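Local structure of anti-sigma-E factor RseA (Escherichia coli, 1OR7) at residues 45-48 / 49-53. The protein binds the extracytoplasmic-function sigma factor sigma-E through its N-terminal cytosolic domain and holds it inactive until regulated proteolysis releases it. Residues are numbered along the deposited sequence; the frame is centred on the assembly and turned at random.
Sequences GDTP and EVLHF
Leu51 reaches back over the turn with a single methyl, CD2, which touches both Thr47 and Pro48. Its partner on Thr47 is the methyl CG2, 4.0 Å away, and on Pro48 the ring carbon CD, also 4.0 Å from CD2; the leucine side chain lies roughly at right angles to that of the proline. Thr47 offers its methyl rather than its hydroxyl because chi1 of 52° sets CG2 anti to the carbonyl carbon and beside the backbone N. Farther round the Pro48 ring, CG lies 3.4 Å from the backbone O of Val50, a van der Waals contact with the folded-back chain.

Among polar groups, the main chain bends tightly without closing a bond at the corner: Pro48 O stands 3.5 Å from Val50 N, at a poor angle. Pro48 O is instead hydrogen-bonded by a polar side chain of the other protein chain. Upstream, Gly45 ends helix 27-44 in a Schellman motif. Downstream, Val50, Leu51 and His52 pair antiparallel with a strand of that other chain, continuing its sheet. The loop thus joins helix to strand within the N-terminal domain with apolar side-chain contacts inside the turn, while the partner chain takes up Pro48 O and the strand edge, consistent with this domain's binding to sigma-E.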
# COMPACT_ATOMS: atom_id res chain seq x y z
N GLY B 45 3.93 -9.91 1.86
CA GLY B 45 3.92 -9.94 3.31
C GLY B 45 4.07 -8.55 3.90
O GLY B 45 4.55 -8.44 5.02
N ASP B 46 3.66 -7.52 3.14
CA ASP B 46 3.73 -6.14 3.56
C ASP B 46 2.42 -5.65 4.17
O ASP B 46 1.80 -4.68 3.67
CB ASP B 46 4.02 -5.26 2.35
CG ASP B 46 5.46 -5.38 1.85
OD1 ASP B 46 6.34 -5.64 2.66
OD2 ASP B 46 5.78 -5.22 0.66
N THR B 47 1.96 -6.34 5.21
CA THR B 47 0.70 -6.03 5.88
C THR B 47 0.86 -6.07 7.37
O THR B 47 1.73 -6.76 7.91
CB THR B 47 -0.38 -7.04 5.49
OG1 THR B 47 0.12 -8.37 5.73
CG2 THR B 47 -0.66 -7.02 4.00
N PRO B 48 0.05 -5.32 8.08
CA PRO B 48 0.06 -5.44 9.53
C PRO B 48 -0.76 -6.69 9.80
O PRO B 48 -1.25 -7.32 8.87
CB PRO B 48 -0.69 -4.20 10.01
CG PRO B 48 -1.40 -3.66 8.82
CD PRO B 48 -0.95 -4.38 7.59
N GLU B 49 -0.93 -7.04 11.05
CA GLU B 49 -1.73 -8.19 11.42
C GLU B 49 -3.20 -7.94 11.07
O GLU B 49 -3.91 -8.83 10.60
CB GLU B 49 -1.55 -8.44 12.91
CG GLU B 49 -2.29 -9.67 13.43
CD GLU B 49 -1.79 -10.17 14.78
OE1 GLU B 49 -2.15 -9.59 15.84
OE2 GLU B 49 -1.06 -11.19 14.77
N VAL B 50 -3.67 -6.73 11.33
CA VAL B 50 -5.03 -6.38 11.04
C VAL B 50 -5.03 -5.30 9.97
O VAL B 50 -4.46 -4.23 10.15
CB VAL B 50 -5.73 -5.85 12.28
CG1 VAL B 50 -7.16 -5.51 11.97
CG2 VAL B 50 -5.72 -6.87 13.42
N LEU B 51 -5.66 -5.60 8.84
CA LEU B 51 -5.83 -4.65 7.78
C LEU B 51 -6.98 -3.71 8.07
O LEU B 51 -8.04 -4.13 8.51
CB LEU B 51 -6.18 -5.38 6.50
CG LEU B 51 -5.05 -6.24 5.94
CD1 LEU B 51 -5.64 -7.24 5.00
CD2 LEU B 51 -4.05 -5.36 5.26
N HIS B 52 -6.75 -2.43 7.83
CA HIS B 52 -7.79 -1.44 7.92
C HIS B 52 -8.03 -0.93 6.51
O HIS B 52 -7.09 -0.60 5.80
CB HIS B 52 -7.30 -0.31 8.79
CG HIS B 52 -7.22 -0.67 10.24
ND1 HIS B 52 -8.12 -0.21 11.17
CD2 HIS B 52 -6.35 -1.46 10.91
CE1 HIS B 52 -7.81 -0.70 12.35
NE2 HIS B 52 -6.74 -1.46 12.22
N PHE B 53 -9.27 -0.84 6.09
CA PHE B 53 -9.54 -0.43 4.72
C PHE B 53 -9.98 1.01 4.58
O PHE B 53 -10.39 1.42 3.49
CB PHE B 53 -10.63 -1.32 4.12
CG PHE B 53 -10.23 -2.73 3.99
CD1 PHE B 53 -10.89 -3.72 4.67
CD2 PHE B 53 -9.18 -3.07 3.16
CE1 PHE B 53 -10.50 -5.04 4.54
CE2 PHE B 53 -8.79 -4.36 3.04
CZ PHE B 53 -9.43 -5.36 3.73